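Local structure of periplasmic beta-glucosidase (Pseudomonas aeruginosa, 6R5T) at residues Ser124-Ile129 and Val175-Leu180; Trp135-Glu140 and Ala484-Ser489; Ala382-Leu387 and Asp471-Val476; Ser560-Met565 and Gly651-Gln656; Thr642-Gly647 and Gly684-Ile689. The protein probably hydrolyses terminal, non-reducing beta-D-glucosyl residues with release of beta-D-glucose, as a periplasmic member of glycoside hydrolase family 3. The protein carries 1 engineered substitution. One frame throughout, in Å; residues are numbered along the deposited sequence.

Contact 1: residues Ser124-Ile129 and Val175-Leu180; sequences SPMVDI and VKHFAL. With BGC (beta-D-glucopyranose), chain C.
His177 turns the ND1 edge of its ring to Asp128. ND1 donates to Asp128 OD2 over 2.9 Å, meeting the syn lone pair, and the oxygen lies 4° out of the ring plane. The second carboxylate oxygen, Asp128 OD1, takes the backbone N of His177, also at 2.9 Å, and a further bond from Tyr208. The backbone bond steadies the carboxylate, and the in-plane ND1 bond sets the rotation of the imidazole, whose NE2 is presented to the glucose, 2.7 Å from O1 of BGC.

Lys176 comes over a face instead: its CG stands 3.7 Å above the plane of the His177 ring, over the centre. From there the extended chain lets NZ reach O1 of BGC at 2.8 Å and bond O2 and Phe123 O as well. The peptide between Lys176 and His177 is cis, which probably helps two consecutive side chains reach the same sugar. Met126 CG approaches the ring obliquely, 3.8 Å from His177 CE1. Lys176 N bonds Pro125 O, Val127 N bonds Lys176 O at 3.0 Å, and Val127 CG2 meets Val175 CG2, the side chains crossing at about a right angle. Strand 172-178 thus delivers a Lys-His pair to the glycan pocket of the family 3 TIM-barrel-like domain.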
# COMPACT_ATOMS: atom_id res chain seq x y z
N SER A 124 -2.27 14.97 -22.74
CA SER A 124 -1.01 14.18 -22.76
C SER A 124 0.12 15.18 -22.56
O SER A 124 -0.05 16.33 -22.94
CB SER A 124 -0.90 13.44 -24.08
OG SER A 124 0.25 12.59 -24.21
N PRO A 125 1.28 14.82 -22.00
CA PRO A 125 1.60 13.46 -21.53
C PRO A 125 1.00 13.16 -20.14
O PRO A 125 0.79 14.03 -19.33
CB PRO A 125 3.11 13.52 -21.43
CG PRO A 125 3.41 14.94 -21.05
CD PRO A 125 2.41 15.73 -21.85
N MET A 126 0.77 11.88 -19.90
CA MET A 126 0.52 11.36 -18.55
C MET A 126 1.85 11.08 -17.89
O MET A 126 2.62 10.31 -18.43
CB MET A 126 -0.34 10.08 -18.67
CG MET A 126 -0.82 9.52 -17.33
SD MET A 126 0.43 8.55 -16.52
CE MET A 126 -0.59 7.49 -15.47
N VAL A 127 2.12 11.73 -16.77
CA VAL A 127 3.44 11.69 -16.10
C VAL A 127 3.32 11.31 -14.64
O VAL A 127 4.23 11.66 -13.84
CB VAL A 127 4.15 13.03 -16.31
CG1 VAL A 127 4.27 13.31 -17.80
CG2 VAL A 127 3.50 14.21 -15.61
N ASP A 128 2.28 10.58 -14.29
CA ASP A 128 2.10 10.11 -12.90
C ASP A 128 3.11 9.00 -12.61
O ASP A 128 3.20 8.06 -13.39
CB ASP A 128 0.68 9.62 -12.69
CG ASP A 128 -0.41 10.57 -13.15
OD1 ASP A 128 -0.25 11.76 -12.90
OD2 ASP A 128 -1.37 10.09 -13.71
N ILE A 129 3.89 9.11 -11.52
CA ILE A 129 4.76 8.02 -11.04
C ILE A 129 3.88 6.86 -10.62
O ILE A 129 2.89 7.05 -9.89
CB ILE A 129 5.59 8.56 -9.86
CG1 ILE A 129 6.55 9.63 -10.39
CG2 ILE A 129 6.32 7.51 -9.08
CD1 ILE A 129 7.56 9.12 -11.35
N VAL A 175 -0.67 18.46 -19.69
CA VAL A 175 0.02 17.45 -18.84
C VAL A 175 -1.00 16.97 -17.80
O VAL A 175 -1.82 17.74 -17.27
CB VAL A 175 1.31 17.98 -18.21
CG1 VAL A 175 1.12 19.18 -17.31
CG2 VAL A 175 2.03 16.85 -17.48
N LYS A 176 -0.93 15.67 -17.49
CA LYS A 176 -1.94 15.06 -16.57
C LYS A 176 -1.23 13.97 -15.75
O LYS A 176 -0.15 13.54 -16.14
CB LYS A 176 -3.12 14.52 -17.38
CG LYS A 176 -2.85 13.29 -18.23
CD LYS A 176 -4.00 12.95 -19.14
CE LYS A 176 -3.85 11.67 -19.89
NZ LYS A 176 -4.99 11.50 -20.83
N HIS A 177 -1.80 13.54 -14.64
CA HIS A 177 -3.01 14.00 -13.98
C HIS A 177 -2.57 14.72 -12.70
O HIS A 177 -2.05 14.06 -11.80
CB HIS A 177 -3.94 12.84 -13.66
CG HIS A 177 -4.36 12.02 -14.82
ND1 HIS A 177 -3.65 10.91 -15.22
CD2 HIS A 177 -5.45 12.12 -15.62
CE1 HIS A 177 -4.32 10.37 -16.24
NE2 HIS A 177 -5.37 11.08 -16.52
N PHE A 178 -2.71 16.04 -12.62
CA PHE A 178 -2.11 16.82 -11.52
C PHE A 178 -3.05 16.70 -10.33
O PHE A 178 -4.14 17.29 -10.37
CB PHE A 178 -1.96 18.26 -12.02
CG PHE A 178 -1.15 19.14 -11.11
CD1 PHE A 178 0.17 18.85 -10.84
CD2 PHE A 178 -1.69 20.30 -10.58
CE1 PHE A 178 0.94 19.69 -10.06
CE2 PHE A 178 -0.94 21.12 -9.74
CZ PHE A 178 0.38 20.82 -9.49
N ALA A 179 -2.69 15.94 -9.27
CA ALA A 179 -1.41 15.28 -9.08
C ALA A 179 -1.61 14.00 -8.26
O ALA A 179 -2.57 13.90 -7.51
CB ALA A 179 -0.44 16.19 -8.35
N LEU A 180 -0.59 13.13 -8.36
CA LEU A 180 -0.36 11.97 -7.47
C LEU A 180 -1.31 10.81 -7.79
O LEU A 180 -1.40 9.88 -6.98
CB LEU A 180 -0.51 12.35 -5.99
CG LEU A 180 0.16 13.63 -5.50
CD1 LEU A 180 0.04 13.71 -3.99
CD2 LEU A 180 1.59 13.74 -5.96
C2 BGC C . -8.57 11.83 -20.04
C3 BGC C . -10.04 12.29 -20.00
C4 BGC C . -10.86 11.08 -19.48
C5 BGC C . -10.33 10.76 -18.07
C6 BGC C . -11.00 9.55 -17.45
C1 BGC C . -8.15 11.37 -18.63
O1 BGC C . -6.87 10.86 -18.81
O2 BGC C . -7.65 12.82 -20.47
O3 BGC C . -10.46 12.61 -21.34
O4 BGC C . -12.24 11.48 -19.42
O5 BGC C . -9.01 10.33 -18.18
O6 BGC C . -10.49 9.34 -16.13

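Contact 2: residues Trp135-Glu140 and Ala484-Ser489. With BGC (beta-D-glucopyranose), chain C; GAL (beta-D-galactopyranose), chain B.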
# COMPACT_ATOMS: atom_id res chain seq x y z
N TRP A 135 -2.67 -1.03 -10.48
CA TRP A 135 -3.45 0.09 -11.07
C TRP A 135 -3.54 -0.08 -12.60
O TRP A 135 -2.51 -0.23 -13.26
CB TRP A 135 -2.77 1.39 -10.67
CG TRP A 135 -3.53 2.65 -11.00
CD1 TRP A 135 -4.80 2.95 -10.64
CD2 TRP A 135 -3.02 3.85 -11.59
NE1 TRP A 135 -5.13 4.23 -10.99
CE2 TRP A 135 -4.04 4.82 -11.55
CE3 TRP A 135 -1.79 4.22 -12.13
CZ2 TRP A 135 -3.87 6.13 -12.01
CZ3 TRP A 135 -1.62 5.50 -12.63
CH2 TRP A 135 -2.66 6.46 -12.55
N GLY A 136 -4.74 0.05 -13.17
CA GLY A 136 -4.91 -0.19 -14.61
C GLY A 136 -4.26 0.88 -15.45
O GLY A 136 -3.92 0.61 -16.59
N ARG A 137 -3.98 2.04 -14.88
CA ARG A 137 -3.40 3.15 -15.69
C ARG A 137 -1.89 3.18 -15.68
O ARG A 137 -1.30 4.13 -16.23
CB ARG A 137 -4.03 4.45 -15.22
CG ARG A 137 -5.54 4.41 -15.30
CD ARG A 137 -6.23 5.76 -15.08
NE ARG A 137 -6.06 6.55 -16.29
CZ ARG A 137 -6.90 7.49 -16.73
NH1 ARG A 137 -7.96 7.81 -16.02
NH2 ARG A 137 -6.64 8.06 -17.91
N VAL A 138 -1.22 2.17 -15.13
CA VAL A 138 0.26 2.12 -15.21
C VAL A 138 0.67 2.09 -16.69
O VAL A 138 1.75 2.61 -16.98
CB VAL A 138 0.86 0.93 -14.44
CG1 VAL A 138 0.55 1.01 -12.96
CG2 VAL A 138 0.39 -0.38 -15.03
N SER A 139 -0.20 1.56 -17.55
CA SER A 139 0.13 1.46 -19.01
C SER A 139 0.32 2.85 -19.63
O SER A 139 1.07 3.00 -20.66
CB SER A 139 -0.94 0.69 -19.73
OG SER A 139 -2.16 1.43 -19.68
N GLU A 140 -0.24 3.87 -19.02
CA GLU A 140 -0.22 5.26 -19.56
C GLU A 140 0.98 6.07 -19.12
O GLU A 140 1.19 7.10 -19.74
CB GLU A 140 -1.45 6.01 -19.07
CG GLU A 140 -2.67 5.46 -19.68
CD GLU A 140 -3.87 5.98 -18.95
OE1 GLU A 140 -3.98 7.26 -18.86
OE2 GLU A 140 -4.63 5.10 -18.44
N ALA A 484 -5.89 -3.38 -18.66
CA ALA A 484 -4.87 -2.38 -18.23
C ALA A 484 -5.29 -1.03 -18.77
O ALA A 484 -4.63 -0.43 -19.64
CB ALA A 484 -3.48 -2.74 -18.70
N HIS A 485 -6.42 -0.58 -18.26
CA HIS A 485 -7.07 0.64 -18.74
C HIS A 485 -7.67 1.37 -17.53
O HIS A 485 -7.57 0.90 -16.38
CB HIS A 485 -7.90 0.17 -19.95
CG HIS A 485 -9.32 0.51 -19.93
ND1 HIS A 485 -10.24 -0.33 -19.37
CD2 HIS A 485 -9.97 1.62 -20.29
CE1 HIS A 485 -11.42 0.24 -19.45
NE2 HIS A 485 -11.29 1.43 -20.00
N GLU A 486 -8.24 2.52 -17.78
CA GLU A 486 -8.95 3.21 -16.68
C GLU A 486 -9.89 2.24 -15.96
O GLU A 486 -10.68 1.50 -16.61
CB GLU A 486 -9.69 4.40 -17.24
CG GLU A 486 -10.52 5.10 -16.19
CD GLU A 486 -11.30 6.28 -16.67
OE1 GLU A 486 -11.24 6.55 -17.92
OE2 GLU A 486 -11.89 7.02 -15.81
N ALA A 487 -9.91 2.33 -14.63
CA ALA A 487 -10.79 1.58 -13.69
C ALA A 487 -10.47 0.07 -13.67
O ALA A 487 -10.99 -0.58 -12.73
CB ALA A 487 -12.24 1.83 -13.94
N SER A 488 -9.54 -0.49 -14.47
CA SER A 488 -9.31 -1.96 -14.52
C SER A 488 -8.21 -2.37 -13.53
O SER A 488 -7.17 -2.84 -13.95
CB SER A 488 -8.96 -2.41 -15.91
OG SER A 488 -9.96 -2.03 -16.84
N SER A 489 -8.42 -2.15 -12.25
CA SER A 489 -7.42 -2.54 -11.25
C SER A 489 -7.51 -4.05 -11.07
O SER A 489 -8.59 -4.63 -11.07
CB SER A 489 -7.67 -1.80 -10.00
OG SER A 489 -7.55 -0.42 -10.27
C2 BGC C . -8.57 11.83 -20.04
C3 BGC C . -10.04 12.29 -20.00
C4 BGC C . -10.86 11.08 -19.48
C5 BGC C . -10.33 10.76 -18.07
C6 BGC C . -11.00 9.55 -17.45
C1 BGC C . -8.15 11.37 -18.63
O1 BGC C . -6.87 10.86 -18.81
O2 BGC C . -7.65 12.82 -20.47
O3 BGC C . -10.46 12.61 -21.34
O4 BGC C . -12.24 11.48 -19.42
O5 BGC C . -9.01 10.33 -18.18
O6 BGC C . -10.49 9.34 -16.13
C1 GAL B . -13.15 10.70 -20.20
C2 GAL B . -12.86 10.80 -21.72
C3 GAL B . -13.95 10.01 -22.45
C4 GAL B . -13.92 8.55 -21.93
C5 GAL B . -14.09 8.57 -20.40
C6 GAL B . -13.93 7.18 -19.80
O2 GAL B . -12.87 12.16 -22.11
O3 GAL B . -13.63 10.03 -23.86
O4 GAL B . -12.61 8.05 -22.30
O5 GAL B . -13.05 9.37 -19.74
O6 GAL B . -14.03 7.28 -18.36
O HOH W 1 -7.25 0.79 -12.74
O HOH W 2 -4.36 2.39 -18.93
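A bend at chi3 (75°) swings the guanidinium of Arg137 alongside Glu486, whose chain runs straight out, CG anti to the backbone N (chi1 176°), with CB over one guanidinium face. The two belong to different domains: Glu486 is carried on a type II beta turn, His485 to Ser488, that reaches over the sugar pocket of the N-terminal barrel-like domain.

Arg137 grips Glu140 side-on, NH2 to OE1 at 2.9 Å and NE to OE2 at 3.0 Å, which fixes the rotation of the flat group. NH2 can also donate to O1 of BGC at 3.0 Å, and NH1 to its O6. Glutamate suits the turn because its two oxygens read two sugars: Glu486 OE2 accepts from O6 of BGC at 2.7 Å, Glu486 OE1 from O6 of GAL at 2.9 Å. Between Arg137 NH1 and Glu486 OE1 the 4.0 Å salt bridge is long, a matter of charge alone. OE2 is also held by Tyr190 and Arg585 of the second subunit.

Gly136, lacking a side chain, lets the backbones close in beside His485 O and Ser488 O. There a water accepts from Gly136 N at 2.7 Å and donates to Ser489 OG at 2.8 Å, a hydroxyl also bonded to Gly187.

Contact 3: residues Ala382-Leu387 and Asp471-Val476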
# COMPACT_ATOMS: atom_id res chain seq x y z
N ALA A 382 4.55 -23.15 -34.61
CA ALA A 382 3.17 -23.05 -34.07
C ALA A 382 3.02 -21.68 -33.40
O ALA A 382 3.87 -21.31 -32.58
CB ALA A 382 2.87 -24.16 -33.12
N VAL A 383 2.00 -20.92 -33.79
CA VAL A 383 1.71 -19.58 -33.22
C VAL A 383 0.41 -19.75 -32.45
O VAL A 383 -0.65 -20.02 -33.04
CB VAL A 383 1.64 -18.50 -34.30
CG1 VAL A 383 1.34 -17.16 -33.67
CG2 VAL A 383 2.88 -18.49 -35.14
N ILE A 384 0.48 -19.65 -31.13
CA ILE A 384 -0.60 -20.11 -30.25
C ILE A 384 -0.91 -19.04 -29.21
O ILE A 384 0.02 -18.50 -28.63
CB ILE A 384 -0.26 -21.47 -29.59
CG1 ILE A 384 -0.11 -22.55 -30.69
CG2 ILE A 384 -1.27 -21.86 -28.57
CD1 ILE A 384 0.41 -23.86 -30.17
N GLY A 385 -2.20 -18.83 -28.96
CA GLY A 385 -2.64 -17.99 -27.83
C GLY A 385 -3.64 -16.93 -28.26
O GLY A 385 -3.70 -16.57 -29.45
N PRO A 386 -4.40 -16.41 -27.29
CA PRO A 386 -5.50 -15.47 -27.61
C PRO A 386 -5.03 -14.10 -28.09
O PRO A 386 -5.84 -13.37 -28.62
CB PRO A 386 -6.28 -15.41 -26.31
CG PRO A 386 -5.28 -15.77 -25.23
CD PRO A 386 -4.38 -16.79 -25.88
N LEU A 387 -3.77 -13.77 -27.92
CA LEU A 387 -3.27 -12.45 -28.38
C LEU A 387 -2.57 -12.56 -29.73
O LEU A 387 -2.22 -11.52 -30.32
CB LEU A 387 -2.41 -11.86 -27.27
CG LEU A 387 -3.26 -11.50 -26.05
CD1 LEU A 387 -2.42 -11.25 -24.84
CD2 LEU A 387 -4.17 -10.30 -26.35
N ASP A 471 8.02 -27.45 -35.02
CA ASP A 471 9.40 -27.50 -34.50
C ASP A 471 9.48 -26.68 -33.21
O ASP A 471 10.36 -26.96 -32.39
CB ASP A 471 10.37 -26.95 -35.53
CG ASP A 471 10.38 -27.77 -36.81
OD1 ASP A 471 10.31 -29.00 -36.70
OD2 ASP A 471 10.37 -27.18 -37.88
N LEU A 472 8.65 -25.65 -33.06
CA LEU A 472 8.74 -24.82 -31.85
C LEU A 472 7.44 -24.04 -31.73
O LEU A 472 6.66 -24.00 -32.71
CB LEU A 472 9.94 -23.88 -31.92
CG LEU A 472 9.92 -22.81 -32.99
CD1 LEU A 472 9.41 -21.47 -32.43
CD2 LEU A 472 11.34 -22.65 -33.54
N VAL A 473 7.23 -23.49 -30.55
CA VAL A 473 5.95 -22.80 -30.23
C VAL A 473 6.24 -21.36 -29.87
O VAL A 473 7.09 -21.13 -28.99
CB VAL A 473 5.24 -23.49 -29.07
CG1 VAL A 473 4.02 -22.70 -28.64
CG2 VAL A 473 4.86 -24.93 -29.41
N VAL A 474 5.57 -20.46 -30.56
CA VAL A 474 5.53 -19.02 -30.18
C VAL A 474 4.17 -18.82 -29.51
O VAL A 474 3.14 -18.81 -30.22
CB VAL A 474 5.75 -18.09 -31.37
CG1 VAL A 474 5.61 -16.62 -31.01
CG2 VAL A 474 7.13 -18.32 -31.95
N ALA A 475 4.15 -18.68 -28.19
CA ALA A 475 2.91 -18.50 -27.43
C ALA A 475 2.73 -16.99 -27.21
O ALA A 475 3.61 -16.36 -26.62
CB ALA A 475 2.96 -19.24 -26.13
N VAL A 476 1.64 -16.44 -27.67
CA VAL A 476 1.35 -14.99 -27.62
C VAL A 476 0.23 -14.86 -26.58
O VAL A 476 -0.93 -15.17 -26.83
CB VAL A 476 0.98 -14.37 -28.98
CG1 VAL A 476 1.02 -12.85 -28.87
CG2 VAL A 476 1.89 -14.85 -30.09
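Val474 N donates to Ala382 O over 2.8 Å, nearly straight at 167°, and Val476 N to Ile384 O, equally short. Ile384 N to Val474 O (2.9 Å) lies between them, and Ala382 N to Leu472 O precedes both. Alternate residues thus give and take, as in a parallel pair, with directions 21° apart. Past the end of strand 380-384, Leu387 N makes a weak bond to Val476 O at 3.3 Å.

Gly385 lies where the chain leaves the strand. Its phi of 129° would press a side chain against the preceding carbonyl, and a CB would also run into Val476 O, which lies 3.4 Å from the Gly385 CA.

Outside this ladder the side chains sort by face. Ile384 CD1 reaches Val473 CG1 at 4.1 Å beside Ala382 and Ala475; Leu502, Leu503 and Leu506 of helix 497-508 cover Ile384 and Ala475, the small alanine leaving room. Val383 and Val474 point to the other face, where Tyr411 and Leu414 of helix 410-418 meet Val383. Val476 CG1 packs on Leu387 CB at 3.9 Å. Beta-branched valines suit extended backbone, and a largely parallel sheet with helices on both faces characterises the alpha/beta sandwich of family 3 C-terminal domains.

Contact 4: residues Ser560-Met565 and Gly651-Gln656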
# COMPACT_ATOMS: atom_id res chain seq x y z
N SER A 560 16.72 -4.31 -27.19
CA SER A 560 17.47 -3.26 -26.47
C SER A 560 16.60 -2.64 -25.37
O SER A 560 17.13 -1.77 -24.63
CB SER A 560 17.98 -2.20 -27.41
OG SER A 560 16.94 -1.70 -28.22
N GLY A 561 15.36 -3.07 -25.23
CA GLY A 561 14.47 -2.47 -24.23
C GLY A 561 14.91 -2.87 -22.84
O GLY A 561 15.47 -3.97 -22.63
N LYS A 562 14.67 -1.98 -21.87
CA LYS A 562 14.91 -2.27 -20.46
C LYS A 562 13.74 -1.78 -19.64
O LYS A 562 13.20 -0.71 -19.91
CB LYS A 562 16.25 -1.64 -20.02
CG LYS A 562 17.46 -2.47 -20.51
CD LYS A 562 18.74 -1.96 -20.05
CE LYS A 562 19.92 -2.83 -20.47
NZ LYS A 562 20.02 -4.05 -19.61
N LEU A 563 13.41 -2.53 -18.59
CA LEU A 563 12.26 -2.22 -17.73
C LEU A 563 12.41 -0.85 -17.10
O LEU A 563 13.50 -0.53 -16.61
CB LEU A 563 12.06 -3.27 -16.65
CG LEU A 563 11.87 -4.68 -17.17
CD1 LEU A 563 11.71 -5.61 -16.00
CD2 LEU A 563 10.67 -4.78 -18.13
N THR A 564 11.30 -0.11 -17.00
CA THR A 564 11.29 1.14 -16.19
C THR A 564 10.38 1.00 -14.97
O THR A 564 10.07 2.00 -14.32
CB THR A 564 10.85 2.34 -17.03
OG1 THR A 564 9.47 2.20 -17.42
CG2 THR A 564 11.75 2.52 -18.24
N MET A 565 9.88 -0.21 -14.75
CA MET A 565 9.09 -0.51 -13.52
C MET A 565 9.50 -1.92 -13.11
O MET A 565 9.66 -2.81 -13.97
CB MET A 565 7.61 -0.40 -13.85
CG MET A 565 6.71 -0.39 -12.64
SD MET A 565 5.05 0.16 -13.14
CE MET A 565 4.22 -0.08 -11.57
N GLY A 651 24.28 -4.49 -31.22
CA GLY A 651 23.09 -4.21 -30.40
C GLY A 651 23.32 -3.04 -29.49
O GLY A 651 24.48 -2.63 -29.25
N ALA A 652 22.22 -2.58 -28.92
CA ALA A 652 22.27 -1.49 -27.94
C ALA A 652 22.00 -2.05 -26.53
O ALA A 652 21.35 -3.10 -26.36
CB ALA A 652 21.27 -0.43 -28.32
N THR A 653 22.52 -1.29 -25.58
CA THR A 653 22.18 -1.45 -24.16
C THR A 653 22.13 -0.05 -23.54
O THR A 653 22.31 0.97 -24.24
CB THR A 653 23.15 -2.38 -23.44
OG1 THR A 653 22.65 -2.61 -22.11
CG2 THR A 653 24.54 -1.80 -23.30
N VAL A 654 21.75 -0.01 -22.28
CA VAL A 654 21.57 1.28 -21.58
C VAL A 654 22.48 1.26 -20.35
O VAL A 654 22.24 0.42 -19.43
CB VAL A 654 20.12 1.52 -21.17
CG1 VAL A 654 19.98 2.89 -20.51
CG2 VAL A 654 19.17 1.35 -22.37
N VAL A 655 23.45 2.16 -20.31
CA VAL A 655 24.33 2.33 -19.14
C VAL A 655 23.63 3.26 -18.17
O VAL A 655 23.20 4.37 -18.59
CB VAL A 655 25.70 2.86 -19.54
CG1 VAL A 655 26.59 2.96 -18.31
CG2 VAL A 655 26.34 1.95 -20.57
N GLN A 656 23.44 2.79 -16.95
CA GLN A 656 22.65 3.53 -15.95
C GLN A 656 23.56 4.02 -14.83
O GLN A 656 24.41 3.25 -14.39
CB GLN A 656 21.57 2.60 -15.38
CG GLN A 656 20.65 2.12 -16.50
CD GLN A 656 20.06 0.76 -16.25
OE1 GLN A 656 19.58 0.47 -15.14
NE2 GLN A 656 19.99 -0.06 -17.30
O HOH W 3 22.58 -4.98 -21.30
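Lys562 lays its aliphatic chain across strand 651-660: CD comes 3.9 Å from Val654 CB and 3.6 Å from Gln656 NE2, while CE lies 3.2 Å from Thr653 OG1. The lysine and Val654 run past each other in opposite directions. Nearer the start of the strand Ser560 CB touches Ala652 CB at 3.8 Å, two small residues allowing the loop to sit close. No direct hydrogen bond crosses between the segments.

A bend at the last torsion of Lys562 (chi4 -78°) turns NZ out of line with the chain, to a water that accepts from NZ at 3.2 Å and also bonds Thr653 OG1. The strand belongs to the fibronectin type III-like domain, and the loop to the C-terminal alpha/beta domain, so lysine spans an interdomain seam with an apolar shaft and a charged tip. That tip has further partners in Gly613 O and Leu720 O.

The amide of Gln656 is positioned in turn: NE2 donates to Val654 O at 3.1 Å, from above the carbonyl plane, and to Gly611 O, while OE1 accepts from Tyr658. Val654 N, covered by the lysine methylenes, has no partner in the model. Phe676 and Lys678 of strand 672-681 touch the Val654 side chain.

Contact 5: residues Thr642-Gly647 and Gly684-Ile689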
# COMPACT_ATOMS: atom_id res chain seq x y z
N THR A 642 33.93 2.73 -19.73
CA THR A 642 33.94 2.28 -21.14
C THR A 642 32.99 1.10 -21.27
O THR A 642 33.19 0.08 -20.58
CB THR A 642 35.35 1.97 -21.65
OG1 THR A 642 36.04 3.21 -21.50
CG2 THR A 642 35.38 1.55 -23.10
N LEU A 643 32.07 1.21 -22.22
CA LEU A 643 31.17 0.11 -22.60
C LEU A 643 31.73 -0.60 -23.83
O LEU A 643 32.05 0.11 -24.81
CB LEU A 643 29.79 0.68 -22.90
CG LEU A 643 28.76 -0.31 -23.41
CD1 LEU A 643 28.31 -1.28 -22.33
CD2 LEU A 643 27.57 0.41 -24.02
N SER A 644 31.73 -1.92 -23.82
CA SER A 644 32.18 -2.74 -24.98
C SER A 644 31.12 -3.78 -25.34
O SER A 644 30.47 -4.34 -24.44
CB SER A 644 33.49 -3.44 -24.67
OG SER A 644 34.44 -2.51 -24.20
N ASN A 645 30.96 -4.04 -26.62
CA ASN A 645 30.15 -5.17 -27.10
C ASN A 645 31.12 -6.35 -27.20
O ASN A 645 32.01 -6.34 -28.08
CB ASN A 645 29.49 -4.83 -28.43
CG ASN A 645 28.59 -5.90 -28.97
OD1 ASN A 645 28.73 -7.07 -28.60
ND2 ASN A 645 27.71 -5.54 -29.89
N SER A 646 30.99 -7.28 -26.27
CA SER A 646 31.93 -8.42 -26.18
C SER A 646 31.32 -9.69 -26.78
O SER A 646 31.89 -10.79 -26.55
CB SER A 646 32.36 -8.59 -24.73
OG SER A 646 31.24 -8.73 -23.89
N GLY A 647 30.22 -9.59 -27.53
CA GLY A 647 29.55 -10.71 -28.21
C GLY A 647 29.67 -10.66 -29.73
O GLY A 647 30.53 -9.93 -30.26
N GLY A 684 32.76 -5.91 -30.75
CA GLY A 684 34.11 -5.39 -30.46
C GLY A 684 34.22 -3.88 -30.44
O GLY A 684 35.33 -3.41 -30.20
N GLU A 685 33.14 -3.13 -30.63
CA GLU A 685 33.15 -1.66 -30.49
C GLU A 685 33.12 -1.29 -29.01
O GLU A 685 32.46 -1.99 -28.22
CB GLU A 685 32.01 -1.05 -31.27
CG GLU A 685 32.09 0.45 -31.46
CD GLU A 685 30.93 1.07 -32.22
OE1 GLU A 685 30.90 2.32 -32.19
OE2 GLU A 685 30.03 0.34 -32.77
N SER A 686 33.77 -0.18 -28.70
CA SER A 686 33.78 0.44 -27.35
C SER A 686 33.34 1.89 -27.44
O SER A 686 33.48 2.51 -28.51
CB SER A 686 35.13 0.33 -26.73
OG SER A 686 35.45 -1.02 -26.46
N ARG A 687 32.72 2.37 -26.37
CA ARG A 687 32.37 3.79 -26.25
C ARG A 687 32.73 4.21 -24.84
O ARG A 687 32.30 3.52 -23.88
CB ARG A 687 30.87 3.99 -26.52
CG ARG A 687 30.39 5.44 -26.49
CD ARG A 687 30.49 6.17 -27.83
NE ARG A 687 29.98 5.36 -28.93
CZ ARG A 687 28.74 5.38 -29.40
NH1 ARG A 687 27.85 6.24 -28.93
NH2 ARG A 687 28.40 4.55 -30.38
N GLU A 688 33.49 5.29 -24.72
CA GLU A 688 33.73 5.95 -23.42
C GLU A 688 32.47 6.75 -23.12
O GLU A 688 32.00 7.55 -23.94
CB GLU A 688 34.95 6.88 -23.40
CG GLU A 688 35.20 7.32 -21.93
CD GLU A 688 36.48 7.99 -21.46
OE1 GLU A 688 36.67 9.18 -21.75
OE2 GLU A 688 37.23 7.36 -20.68
N ILE A 689 31.89 6.48 -21.97
CA ILE A 689 30.69 7.18 -21.50
C ILE A 689 31.16 8.10 -20.39
O ILE A 689 31.93 7.63 -19.48
CB ILE A 689 29.62 6.17 -21.08
CG1 ILE A 689 29.25 5.32 -22.29
CG2 ILE A 689 28.42 6.88 -20.51
CD1 ILE A 689 28.59 4.06 -21.96
O HOH W 4 36.31 4.94 -19.23
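Asn645 faces two residues at once. Its N donates to Glu685 O at 3.0 Å, whereas its O accepts not from Glu685 but from Gly684 N, at 2.8 Å. One residue set against two, with Gly684 at positive phi (73°), has the geometry of a G1 beta bulge, a place that glycine suits because it takes up this backbone conformation easily. The asparagine adds a turn of its own: OD1 accepts Gly647 N in the carbonyl plane at 3.1 Å, an Asx turn, and also bonds Thr617, while ND2 donates to Leu681 O and Arg649 O. This amide fixes the chain where the strand gives way to a loop.

Beyond the bulge the two strands pair regularly and antiparallel. Leu643 and Arg687 form the hydrogen-bonded pair, Arg687 N meeting Leu643 O at 2.8 Å with the reverse bond almost as short. Ser644 and Ser686 are a non-hydrogen-bonded pair, and in the Ser644 conformer described their hydroxyls bond over 2.9 Å. On that face a water joins Thr642 OG1 (2.9 Å) to Glu688 OE2; OE1 of this glutamate has a salt bridge to Arg640. Thr642 CG2 meets Ser686 CB.

Leu643 points to the other face, its CB 3.7 Å from Ile689 CD1, with Thr653 and Val655 of strand 651-660 beyond. Arg687 starts on this face but leads its guanidinium away from segment 642-647. The chemistry is split: hydroxyls and the Glu688 carboxylate suit the Thr642 and Ser644 side, which can exchange bonds with water, whereas leucine and isoleucine suit the interior between the sheets of the fibronectin type III-like domain.

In the fold
The five contacts follow the chain through three domains. Contacts 1 and 2, with centres 13 Å apart, touch and share the glucose: contact 1 stays within the N-terminal barrel-like domain, while contact 2 brings the alpha/beta domain to it across 343 intervening residues. Contact 3, nested within that long loop, lies in the mixed sheet about 26 Å from contact 2, centre to centre. Strand 472-478 leads on to the loop that carries Glu486, linking this remote sheet to the pocket. Contact 4 joins the alpha/beta and fibronectin-like domains, and Met565 touches Val138 of contact 2. Contacts 4 and 5 alternate along the chain, and their strands lie in facing sheets that meet at Val655 and Ile689.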